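Local coordinates for protein class I phosphodiesterase PDEB1 (Leishmania major, PDB 2R8Q) that is a class I phosphodiesterase whose all-helical catalytic domain holds a zinc and a magnesium ion, with 3-isobutyl-1-methylxanthine bound in a neighbouring pocket, at residues V97-N101 with F102-V106; C130-L133 with L134-L138; Y36-S40 with P41-L45; I87-C90 with R91-R95. One frame throughout, in Å; residues are numbered along the deposited sequence.

Contact 1: V97-N101 with F102-V106; sequences VPYHN and FYHVV. With ZN (zinc ion), chain C; IBM (3-isobutyl-1-methylxanthine), chain E.
Asn101 and Tyr103 meet where the loop turns into helix 102-118, and hydrogen bonds do the first part of the work. Asn101 is the N-cap: its OD1 accepts a weak, bent bond from Tyr103 N at 3.0 Å, while its backbone O takes His104 N, also at 3.0 Å. Its amide is held from the other end as well, ND2 giving a nearly straight bond (166°) to Val97 O at 2.8 Å, which fixes the rotation of the group. With CG wedged between the backbone N and the carbonyl carbon (chi1 51°), the amide can serve loop and helix together.

Ring contacts come next. Tyr99 brings CE2 over one face of the His104 imidazole, toward its rim, with the planes inclined at 41°. His100 turns its edge to the face of the same imidazole, the centroids 5.3 Å apart. The polar ends of these two loop residues are engaged by other groups: Tyr99 OH by Asn257, His100 ND1 by Glu275.

Metal binding comes last. His104 NE2 binds zinc at 2.2 Å alongside His140, Asp141, Asp254 and two waters, and one of those waters lies 2.7 Å from His100 NE2, hydrogen-bonded to it. His100 CE1 also touches C13 of 3-isobutyl-1-methylxanthine at 3.8 Å. This is the histidine-aspartate metal centre of the HD-type phosphodiesterase fold, joined here to the ligand pocket.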
loop_
_atom_site.group_PDB
_atom_site.type_symbol
_atom_site.label_atom_id
_atom_site.label_comp_id
_atom_site.label_asym_id
_atom_site.label_seq_id
_atom_site.Cartn_x
_atom_site.Cartn_y
_atom_site.Cartn_z
ATOM N N VAL A 97 17.253 9.146 -8.067
ATOM C CA VAL A 97 16.794 10.532 -8.047
ATOM C C VAL A 97 17.906 11.347 -7.387
ATOM O O VAL A 97 18.746 10.792 -6.680
ATOM C CB VAL A 97 15.477 10.681 -7.260
ATOM C CG1 VAL A 97 14.351 9.986 -8.011
ATOM C CG2 VAL A 97 15.624 10.085 -5.869
ATOM N N PRO A 98 17.927 12.673 -7.603
ATOM C CA PRO A 98 18.962 13.540 -7.028
ATOM C C PRO A 98 19.134 13.552 -5.516
ATOM O O PRO A 98 20.264 13.583 -5.020
ATOM C CB PRO A 98 18.589 14.929 -7.554
ATOM C CG PRO A 98 17.878 14.627 -8.846
ATOM C CD PRO A 98 17.013 13.451 -8.459
ATOM N N TYR A 99 18.024 13.530 -4.784
ATOM C CA TYR A 99 18.099 13.592 -3.334
ATOM C C TYR A 99 17.569 12.385 -2.574
ATOM O O TYR A 99 18.269 11.836 -1.724
ATOM C CB TYR A 99 17.377 14.846 -2.835
ATOM C CG TYR A 99 17.464 15.043 -1.338
ATOM C CD1 TYR A 99 18.641 15.491 -0.742
ATOM C CD2 TYR A 99 16.375 14.762 -0.519
ATOM C CE1 TYR A 99 18.727 15.659 0.637
ATOM C CE2 TYR A 99 16.450 14.920 0.854
ATOM C CZ TYR A 99 17.625 15.372 1.429
ATOM O OH TYR A 99 17.690 15.548 2.790
ATOM N N HIS A 100 16.340 11.968 -2.868
ATOM C CA HIS A 100 15.754 10.845 -2.148
ATOM C C HIS A 100 16.220 9.485 -2.627
ATOM O O HIS A 100 15.419 8.599 -2.936
ATOM C CB HIS A 100 14.227 10.932 -2.173
ATOM C CG HIS A 100 13.677 11.996 -1.273
ATOM N ND1 HIS A 100 13.285 13.234 -1.732
ATOM C CD2 HIS A 100 13.498 12.018 0.070
ATOM C CE1 HIS A 100 12.889 13.975 -0.710
ATOM N NE2 HIS A 100 13.010 13.261 0.394
ATOM N N ASN A 101 17.540 9.336 -2.665
ATOM C CA ASN A 101 18.175 8.093 -3.074
ATOM C C ASN A 101 18.736 7.402 -1.831
ATOM O O ASN A 101 18.565 7.885 -0.711
ATOM C CB ASN A 101 19.284 8.391 -4.087
ATOM C CG ASN A 101 20.237 9.464 -3.602
ATOM O OD1 ASN A 101 20.793 9.359 -2.512
ATOM N ND2 ASN A 101 20.435 10.502 -4.412
ATOM N N PHE A 102 19.409 6.271 -2.025
ATOM C CA PHE A 102 19.953 5.515 -0.905
ATOM C C PHE A 102 20.865 6.341 0.009
ATOM O O PHE A 102 20.868 6.148 1.221
ATOM C CB PHE A 102 20.698 4.283 -1.438
ATOM C CG PHE A 102 21.194 3.344 -0.369
ATOM C CD1 PHE A 102 20.310 2.754 0.534
ATOM C CD2 PHE A 102 22.547 3.020 -0.292
ATOM C CE1 PHE A 102 20.763 1.852 1.497
ATOM C CE2 PHE A 102 23.015 2.119 0.668
ATOM C CZ PHE A 102 22.125 1.533 1.563
ATOM N N TYR A 103 21.633 7.267 -0.556
ATOM C CA TYR A 103 22.531 8.075 0.266
ATOM C C TYR A 103 21.807 8.921 1.306
ATOM O O TYR A 103 22.344 9.170 2.386
ATOM C CB TYR A 103 23.402 8.963 -0.618
ATOM C CG TYR A 103 24.197 8.176 -1.632
ATOM C CD1 TYR A 103 23.990 8.357 -2.998
ATOM C CD2 TYR A 103 25.145 7.234 -1.226
ATOM C CE1 TYR A 103 24.709 7.622 -3.939
ATOM C CE2 TYR A 103 25.866 6.490 -2.160
ATOM C CZ TYR A 103 25.643 6.689 -3.512
ATOM O OH TYR A 103 26.345 5.965 -4.452
ATOM N N HIS A 104 20.597 9.369 0.989
ATOM C CA HIS A 104 19.834 10.162 1.946
ATOM C C HIS A 104 19.472 9.340 3.177
ATOM O O HIS A 104 19.579 9.829 4.300
ATOM C CB HIS A 104 18.543 10.700 1.312
ATOM C CG HIS A 104 17.537 11.195 2.311
ATOM N ND1 HIS A 104 17.762 12.290 3.121
ATOM C CD2 HIS A 104 16.289 10.761 2.608
ATOM C CE1 HIS A 104 16.694 12.510 3.868
ATOM N NE2 HIS A 104 15.786 11.596 3.576
ATOM N N VAL A 105 19.043 8.092 2.987
ATOM C CA VAL A 105 18.664 7.298 4.154
ATOM C C VAL A 105 19.880 6.815 4.937
ATOM O O VAL A 105 19.807 6.641 6.149
ATOM C CB VAL A 105 17.721 6.110 3.788
ATOM C CG1 VAL A 105 16.457 6.658 3.123
ATOM C CG2 VAL A 105 18.416 5.107 2.878
ATOM N N VAL A 106 21.004 6.623 4.252
ATOM C CA VAL A 106 22.231 6.228 4.932
ATOM C C VAL A 106 22.603 7.423 5.815
ATOM O O VAL A 106 22.988 7.266 6.977
ATOM C CB VAL A 106 23.364 5.946 3.915
ATOM C CG1 VAL A 106 24.716 5.867 4.630
ATOM C CG2 VAL A 106 23.072 4.640 3.184
HETATM ZN ZN ZN C . 13.682 11.489 4.201
HETATM N N9 IBM E . 12.511 21.543 1.893
HETATM C C8 IBM E . 12.601 22.801 1.349
HETATM N N7 IBM E . 13.827 23.254 1.268
HETATM C C5 IBM E . 14.595 22.225 1.793
HETATM C C4 IBM E . 13.803 21.168 2.182
HETATM N N3 IBM E . 14.203 20.000 2.732
HETATM C C2 IBM E . 15.552 19.890 2.913
HETATM N N1 IBM E . 16.434 20.913 2.548
HETATM C C6 IBM E . 15.959 22.075 1.989
HETATM O O6 IBM E . 16.727 22.968 1.667
HETATM O O2 IBM E . 16.004 18.864 3.411
HETATM C C10 IBM E . 17.864 20.746 2.760
HETATM C C11 IBM E . 13.270 18.947 3.095
HETATM C C12 IBM E . 12.614 18.395 1.826
HETATM C C13 IBM E . 13.419 17.232 1.261
HETATM C C14 IBM E . 11.176 17.978 2.098
HETATM O O HOH W 1 13.325 13.452 3.079
HETATM O O HOH W 2 11.600 11.912 4.574
#

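Contact 2: C130-L133 with L134-L138; sequences CYVL and LVTAL
Thr136 folds back on Val132, and this is the tight part of the contact. Thr136 OG1 donates to Val132 O at 2.7 Å and Thr136 N donates to the same oxygen at 2.8 Å, the two reaching it from opposite faces of its carbonyl plane. The hydroxyl gets there because OG1 stands beside its own backbone N, opposite the carbonyl carbon (chi1 -61°). Two bonds thus grip one carbonyl, and the polar end of a buried threonine is satisfied within its own helix. Leu134 is close too, its CG lying 3.3 Å from Cys130 O.

All of this is one stretch of helix 127-139, a regular alpha helix in its i to i+4 bonding, with Val135 N to Tyr131 O at 3.0 Å (161°) as an example. The helix leads straight to the zinc ligands His140 and Asp141, and Ala137 packs on Cys109 and Leu112 of helix 102-118.

Every touching residue is buried, so the looser part is no solvent edge but a side held by van der Waals and CH-pi contact. There Val135 CG2 sits over one face of the Tyr131 ring, 4.1 Å from the centroid and 23° off the normal, displaced toward the rim. The nearest ring atom, Tyr131 CE1, is 3.8 Å from Val135 CG2. At the far end of that ring, Tyr131 OH is hydrogen-bonded to Val191 O.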
loop_
_atom_site.group_PDB
_atom_site.type_symbol
_atom_site.label_atom_id
_atom_site.label_comp_id
_atom_site.label_asym_id
_atom_site.label_seq_id
_atom_site.Cartn_x
_atom_site.Cartn_y
_atom_site.Cartn_z
ATOM N N CYS A 130 16.028 2.418 20.361
ATOM C CA CYS A 130 17.171 2.977 19.642
ATOM C C CYS A 130 17.424 2.135 18.394
ATOM O O CYS A 130 17.675 2.668 17.311
ATOM C CB CYS A 130 18.420 2.977 20.525
ATOM S SG CYS A 130 18.383 4.212 21.838
ATOM N N TYR A 131 17.354 0.816 18.558
ATOM C CA TYR A 131 17.566 -0.125 17.464
ATOM C C TYR A 131 16.519 0.084 16.375
ATOM O O TYR A 131 16.851 0.232 15.199
ATOM C CB TYR A 131 17.498 -1.560 18.001
ATOM C CG TYR A 131 17.636 -2.644 16.957
ATOM C CD1 TYR A 131 18.709 -2.650 16.062
ATOM C CD2 TYR A 131 16.701 -3.672 16.869
ATOM C CE1 TYR A 131 18.842 -3.653 15.107
ATOM C CE2 TYR A 131 16.827 -4.682 15.916
ATOM C CZ TYR A 131 17.900 -4.662 15.039
ATOM O OH TYR A 131 18.016 -5.642 14.081
ATOM N N VAL A 132 15.250 0.104 16.772
ATOM C CA VAL A 132 14.171 0.303 15.816
ATOM C C VAL A 132 14.293 1.647 15.096
ATOM O O VAL A 132 14.049 1.738 13.896
ATOM C CB VAL A 132 12.797 0.202 16.513
ATOM C CG1 VAL A 132 11.680 0.544 15.530
ATOM C CG2 VAL A 132 12.610 -1.209 17.068
ATOM N N LEU A 133 14.687 2.691 15.819
ATOM C CA LEU A 133 14.832 4.003 15.201
ATOM C C LEU A 133 15.884 3.980 14.090
ATOM O O LEU A 133 15.667 4.517 12.999
ATOM C CB LEU A 133 15.211 5.043 16.260
ATOM C CG LEU A 133 15.405 6.483 15.779
ATOM C CD1 LEU A 133 14.125 6.993 15.114
ATOM C CD2 LEU A 133 15.766 7.364 16.968
ATOM N N LEU A 134 17.017 3.337 14.357
ATOM C CA LEU A 134 18.090 3.261 13.372
ATOM C C LEU A 134 17.689 2.438 12.150
ATOM O O LEU A 134 18.021 2.800 11.018
ATOM C CB LEU A 134 19.358 2.693 14.020
ATOM C CG LEU A 134 19.955 3.634 15.073
ATOM C CD1 LEU A 134 21.054 2.921 15.849
ATOM C CD2 LEU A 134 20.509 4.881 14.391
ATOM N N VAL A 135 16.973 1.340 12.379
ATOM C CA VAL A 135 16.509 0.487 11.295
ATOM C C VAL A 135 15.491 1.259 10.457
ATOM O O VAL A 135 15.520 1.215 9.228
ATOM C CB VAL A 135 15.843 -0.795 11.853
ATOM C CG1 VAL A 135 15.064 -1.515 10.755
ATOM C CG2 VAL A 135 16.911 -1.709 12.438
ATOM N N THR A 136 14.597 1.974 11.135
ATOM C CA THR A 136 13.562 2.749 10.461
ATOM C C THR A 136 14.150 3.781 9.503
ATOM O O THR A 136 13.597 4.037 8.435
ATOM C CB THR A 136 12.656 3.459 11.488
ATOM O OG1 THR A 136 12.011 2.471 12.301
ATOM C CG2 THR A 136 11.588 4.289 10.789
ATOM N N ALA A 137 15.277 4.375 9.878
ATOM C CA ALA A 137 15.903 5.361 9.010
ATOM C C ALA A 137 16.132 4.803 7.601
ATOM O O ALA A 137 15.949 5.505 6.613
ATOM C CB ALA A 137 17.231 5.823 9.615
ATOM N N LEU A 138 16.511 3.531 7.507
ATOM C CA LEU A 138 16.790 2.922 6.212
ATOM C C LEU A 138 15.572 2.647 5.333
ATOM O O LEU A 138 15.704 2.531 4.115
ATOM C CB LEU A 138 17.587 1.623 6.407
ATOM C CG LEU A 138 18.952 1.798 7.080
ATOM C CD1 LEU A 138 19.577 0.434 7.350
ATOM C CD2 LEU A 138 19.859 2.639 6.187
#

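Contact 3: Y36-S40 with P41-L45; sequences YDFTS and PGFNL
Phe38 and Phe43 set the geometry here: the edge of Phe38 is directed at the face of Phe43 in an offset T-shaped pair, planes at 83° and centroids 5.2 Å apart. Phe38 CE2 comes to 3.6 Å from Phe43 CE1. On the opposite face of the Phe43 ring sits the backbone N of Leu45, toward the rim, so the ring is sandwiched between an aromatic edge and the chain that follows it. Tyr36 arrives at the edge instead, its CD2 3.9 Å from Phe43 CE1. Phe43 can receive both because its CG stands opposite the backbone N (chi1 170°), sending the ring back over the preceding residues.

The backbone that brings these rings together is two successive type I turns sharing Ser40. The second closes with Phe43 N to Ser40 O at 3.0 Å, and Ser40 OG adds a side-chain bond by accepting from Gly42 N, again at 3.0 Å, an ST turn. In the first, Asp37 OD1 takes two donors from one residue: Thr39 OG1 at 2.6 Å, on the syn side, and Thr39 N at 3.0 Å, from above the carboxylate plane, which makes an Asx turn.

Beyond the segments, Gln110 of helix 102-118 donates to the carbonyls of Phe38 and Ser40, and Phe38 also packs on Val62 and Leu66 of helix 55-68. Asn44, the N-cap of helix 45-51, bonds to Phe46 N. The whole is a surface loop of two consecutive type I beta turns, with an Asx turn and an ST turn, leading into an N-capped helix.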
loop_
_atom_site.group_PDB
_atom_site.type_symbol
_atom_site.label_atom_id
_atom_site.label_comp_id
_atom_site.label_asym_id
_atom_site.label_seq_id
_atom_site.Cartn_x
_atom_site.Cartn_y
_atom_site.Cartn_z
ATOM N N TYR A 36 37.699 6.941 8.619
ATOM C CA TYR A 36 36.407 7.504 8.994
ATOM C C TYR A 36 35.887 7.054 10.351
ATOM O O TYR A 36 36.176 5.950 10.810
ATOM C CB TYR A 36 35.342 7.153 7.950
ATOM C CG TYR A 36 35.738 7.428 6.519
ATOM C CD1 TYR A 36 36.403 6.465 5.761
ATOM C CD2 TYR A 36 35.457 8.655 5.925
ATOM C CE1 TYR A 36 36.777 6.720 4.442
ATOM C CE2 TYR A 36 35.827 8.921 4.609
ATOM C CZ TYR A 36 36.485 7.950 3.875
ATOM O OH TYR A 36 36.847 8.216 2.575
ATOM N N ASP A 37 35.113 7.929 10.983
ATOM C CA ASP A 37 34.484 7.630 12.263
ATOM C C ASP A 37 32.997 7.787 11.986
ATOM O O ASP A 37 32.473 8.899 11.992
ATOM C CB ASP A 37 34.907 8.627 13.341
ATOM C CG ASP A 37 34.236 8.354 14.675
ATOM O OD1 ASP A 37 33.415 7.413 14.752
ATOM O OD2 ASP A 37 34.527 9.079 15.649
ATOM N N PHE A 38 32.326 6.672 11.730
ATOM C CA PHE A 38 30.903 6.698 11.414
ATOM C C PHE A 38 30.022 7.159 12.574
ATOM O O PHE A 38 28.837 7.424 12.382
ATOM C CB PHE A 38 30.463 5.313 10.934
ATOM C CG PHE A 38 31.224 4.819 9.731
ATOM C CD1 PHE A 38 31.498 3.464 9.574
ATOM C CD2 PHE A 38 31.667 5.707 8.753
ATOM C CE1 PHE A 38 32.203 2.998 8.465
ATOM C CE2 PHE A 38 32.374 5.251 7.639
ATOM C CZ PHE A 38 32.642 3.893 7.496
ATOM N N THR A 39 30.596 7.269 13.769
ATOM C CA THR A 39 29.820 7.706 14.929
ATOM C C THR A 39 29.931 9.211 15.160
ATOM O O THR A 39 29.302 9.747 16.067
ATOM C CB THR A 39 30.280 7.006 16.236
ATOM O OG1 THR A 39 31.557 7.521 16.634
ATOM C CG2 THR A 39 30.385 5.506 16.036
ATOM N N SER A 40 30.718 9.893 14.331
ATOM C CA SER A 40 30.928 11.331 14.493
ATOM C C SER A 40 30.022 12.255 13.687
ATOM O O SER A 40 29.689 11.970 12.539
ATOM C CB SER A 40 32.383 11.675 14.160
ATOM O OG SER A 40 32.590 13.076 14.175
ATOM N N PRO A 41 29.614 13.387 14.285
ATOM C CA PRO A 41 28.752 14.345 13.585
ATOM C C PRO A 41 29.510 14.918 12.388
ATOM O O PRO A 41 28.911 15.428 11.440
ATOM C CB PRO A 41 28.480 15.406 14.649
ATOM C CG PRO A 41 28.524 14.627 15.921
ATOM C CD PRO A 41 29.734 13.744 15.710
ATOM N N GLY A 42 30.834 14.821 12.448
ATOM C CA GLY A 42 31.684 15.336 11.389
ATOM C C GLY A 42 31.879 14.409 10.205
ATOM O O GLY A 42 32.518 14.788 9.221
ATOM N N PHE A 43 31.349 13.191 10.293
ATOM C CA PHE A 43 31.469 12.242 9.194
ATOM C C PHE A 43 30.836 12.853 7.947
ATOM O O PHE A 43 29.721 13.376 8.004
ATOM C CB PHE A 43 30.762 10.927 9.533
ATOM C CG PHE A 43 30.631 10.000 8.361
ATOM C CD1 PHE A 43 31.757 9.425 7.781
ATOM C CD2 PHE A 43 29.381 9.728 7.814
ATOM C CE1 PHE A 43 31.640 8.590 6.670
ATOM C CE2 PHE A 43 29.253 8.896 6.705
ATOM C CZ PHE A 43 30.386 8.324 6.129
ATOM N N ASN A 44 31.549 12.785 6.826
ATOM C CA ASN A 44 31.064 13.345 5.568
ATOM C C ASN A 44 30.830 12.245 4.532
ATOM O O ASN A 44 31.774 11.733 3.928
ATOM C CB ASN A 44 32.084 14.363 5.036
ATOM C CG ASN A 44 31.629 15.040 3.758
ATOM O OD1 ASN A 44 30.560 14.745 3.226
ATOM N ND2 ASN A 44 32.446 15.960 3.260
ATOM N N LEU A 45 29.564 11.888 4.325
ATOM C CA LEU A 45 29.220 10.843 3.368
ATOM C C LEU A 45 29.627 11.187 1.938
ATOM O O LEU A 45 29.864 10.290 1.134
ATOM C CB LEU A 45 27.715 10.535 3.433
ATOM C CG LEU A 45 27.188 9.400 2.544
ATOM C CD1 LEU A 45 27.885 8.082 2.876
ATOM C CD2 LEU A 45 25.684 9.263 2.757
#

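Contact 4: I87-C90 with R91-R95; sequences ILQC and RRRYR
Helix 80-92 ends here, its i to i+4 bonding running through Arg91 N to Ile87 O (2.9 Å) and Arg92 N to Leu88 O, then tightening to an i to i+3 bond from Arg93 N to Cys90 O (2.9 Å). Among the side chains, Leu88 lays CD2 over the centre of one face of the Arg91 guanidinium, 3.3 Å from Arg91 NH2. The bend at chi3 of Arg91 (71°) folds the flat group back over that methyl. Its NE donates to a water which in turn donates to Leu88 O, and its NH1 forms a salt bridge with Asp57.

At this helix C-terminus the carbonyl of Gln89 receives a side-chain donor, Arg93 NH1 lying 2.8 Å from Gln89 O. The same Arg93 NH1 makes a straighter bond (164°) to Gln89 OE1 at 3.1 Å, and both oxygens lie close to the guanidinium plane.

A second water donates to Gln89 OE1 at 2.7 Å and accepts from Arg92 NH1, so the glutamine oxygen is gripped by one arginine directly and linked to another through solvent. Arg92 NH1 also bonds to Ile17 O and its NH2 pairs with Glu23, while Arg93 pairs with Glu182. Just past the helix, Tyr94 brings CD1 to 3.1 Å from Cys90 O, while its hydroxyl bonds to Leu138 O.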
loop_
_atom_site.group_PDB
_atom_site.type_symbol
_atom_site.label_atom_id
_atom_site.label_comp_id
_atom_site.label_asym_id
_atom_site.label_seq_id
_atom_site.Cartn_x
_atom_site.Cartn_y
_atom_site.Cartn_z
ATOM N N ILE A 87 19.880 -4.344 4.618
ATOM C CA ILE A 87 20.449 -3.124 4.055
ATOM C C ILE A 87 20.399 -3.174 2.526
ATOM O O ILE A 87 20.014 -2.201 1.876
ATOM C CB ILE A 87 21.905 -2.937 4.527
ATOM C CG1 ILE A 87 21.925 -2.702 6.038
ATOM C CG2 ILE A 87 22.557 -1.772 3.788
ATOM C CD1 ILE A 87 23.312 -2.756 6.656
ATOM N N LEU A 88 20.761 -4.316 1.948
ATOM C CA LEU A 88 20.758 -4.449 0.492
ATOM C C LEU A 88 19.358 -4.496 -0.110
ATOM O O LEU A 88 19.156 -4.047 -1.235
ATOM C CB LEU A 88 21.555 -5.688 0.072
ATOM C CG LEU A 88 23.058 -5.590 0.357
ATOM C CD1 LEU A 88 23.728 -6.917 0.046
ATOM C CD2 LEU A 88 23.665 -4.469 -0.485
ATOM N N GLN A 89 18.393 -5.047 0.627
ATOM C CA GLN A 89 17.023 -5.095 0.131
ATOM C C GLN A 89 16.475 -3.669 0.134
ATOM O O GLN A 89 15.698 -3.293 -0.743
ATOM C CB GLN A 89 16.156 -6.009 1.006
ATOM C CG GLN A 89 16.442 -7.505 0.813
ATOM C CD GLN A 89 15.936 -8.051 -0.518
ATOM O OE1 GLN A 89 15.499 -7.300 -1.392
ATOM N NE2 GLN A 89 15.999 -9.373 -0.677
ATOM N N CYS A 90 16.885 -2.874 1.120
ATOM C CA CYS A 90 16.450 -1.479 1.179
ATOM C C CYS A 90 17.072 -0.720 0.004
ATOM O O CYS A 90 16.387 0.001 -0.725
ATOM C CB CYS A 90 16.889 -0.822 2.495
ATOM S SG CYS A 90 15.928 -1.279 3.969
ATOM N N ARG A 91 18.376 -0.895 -0.184
ATOM C CA ARG A 91 19.091 -0.213 -1.254
ATOM C C ARG A 91 18.445 -0.442 -2.619
ATOM O O ARG A 91 18.338 0.482 -3.431
ATOM C CB ARG A 91 20.552 -0.675 -1.277
ATOM C CG ARG A 91 21.439 0.146 -2.198
ATOM C CD ARG A 91 22.880 -0.334 -2.166
ATOM N NE ARG A 91 23.041 -1.632 -2.816
ATOM C CZ ARG A 91 24.209 -2.248 -2.967
ATOM N NH1 ARG A 91 25.319 -1.686 -2.513
ATOM N NH2 ARG A 91 24.269 -3.419 -3.592
ATOM N N ARG A 92 18.013 -1.676 -2.866
ATOM C CA ARG A 92 17.387 -2.036 -4.135
ATOM C C ARG A 92 16.123 -1.245 -4.433
ATOM O O ARG A 92 15.737 -1.093 -5.592
ATOM C CB ARG A 92 17.005 -3.517 -4.143
ATOM C CG ARG A 92 18.144 -4.494 -4.250
ATOM C CD ARG A 92 17.589 -5.909 -4.199
ATOM N NE ARG A 92 18.613 -6.917 -4.442
ATOM C CZ ARG A 92 18.381 -8.226 -4.449
ATOM N NH1 ARG A 92 17.158 -8.685 -4.222
ATOM N NH2 ARG A 92 19.370 -9.075 -4.689
ATOM N N ARG A 93 15.475 -0.750 -3.385
ATOM C CA ARG A 93 14.225 -0.032 -3.561
ATOM C C ARG A 93 14.315 1.488 -3.633
ATOM O O ARG A 93 13.291 2.174 -3.668
ATOM C CB ARG A 93 13.235 -0.489 -2.486
ATOM C CG ARG A 93 12.826 -1.953 -2.695
ATOM C CD ARG A 93 11.993 -2.497 -1.550
ATOM N NE ARG A 93 11.491 -3.846 -1.814
ATOM C CZ ARG A 93 12.242 -4.945 -1.887
ATOM N NH1 ARG A 93 13.559 -4.884 -1.719
ATOM N NH2 ARG A 93 11.665 -6.118 -2.117
ATOM N N TYR A 94 15.536 2.015 -3.658
ATOM C CA TYR A 94 15.716 3.451 -3.803
ATOM C C TYR A 94 16.057 3.716 -5.261
ATOM O O TYR A 94 16.842 2.986 -5.879
ATOM C CB TYR A 94 16.819 3.984 -2.877
ATOM C CG TYR A 94 16.342 4.085 -1.450
ATOM C CD1 TYR A 94 16.588 3.059 -0.535
ATOM C CD2 TYR A 94 15.537 5.151 -1.042
ATOM C CE1 TYR A 94 16.035 3.089 0.750
ATOM C CE2 TYR A 94 14.977 5.185 0.234
ATOM C CZ TYR A 94 15.225 4.153 1.122
ATOM O OH TYR A 94 14.624 4.156 2.362
ATOM N N ARG A 95 15.440 4.755 -5.807
ATOM C CA ARG A 95 15.631 5.125 -7.200
ATOM C C ARG A 95 16.783 6.095 -7.406
ATOM O O ARG A 95 17.300 6.689 -6.459
ATOM C CB ARG A 95 14.340 5.735 -7.749
ATOM C CG ARG A 95 13.115 4.842 -7.595
ATOM C CD ARG A 95 11.914 5.442 -8.313
ATOM N NE ARG A 95 10.733 4.582 -8.245
ATOM C CZ ARG A 95 9.606 4.811 -8.910
ATOM N NH1 ARG A 95 9.504 5.874 -9.697
ATOM N NH2 ARG A 95 8.579 3.978 -8.791
HETATM O O HOH W 3 20.985 -3.665 -3.410
HETATM O O HOH W 4 14.041 -7.908 -3.578
#

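Contacts 1, 2 and 4 are buried and meet one another; contact 3 lies at the surface, touching contact 1 through Leu45 against Tyr103 and Val106. Tyr94 of contact 4 joins the other two buried ones, reaching Leu138 of contact 2 and Val105 of contact 1. Helix 102-118, which begins in contact 1, also receives Ala137 of contact 2 and Phe43 of contact 3. Chemistry follows place: metal and imidazoles in contact 1, helix bonding with a threonine hydroxyl and a CH-pi contact in contact 2, turns and aromatics in contact 3, and water-bridged arginines at the helix end in contact 4.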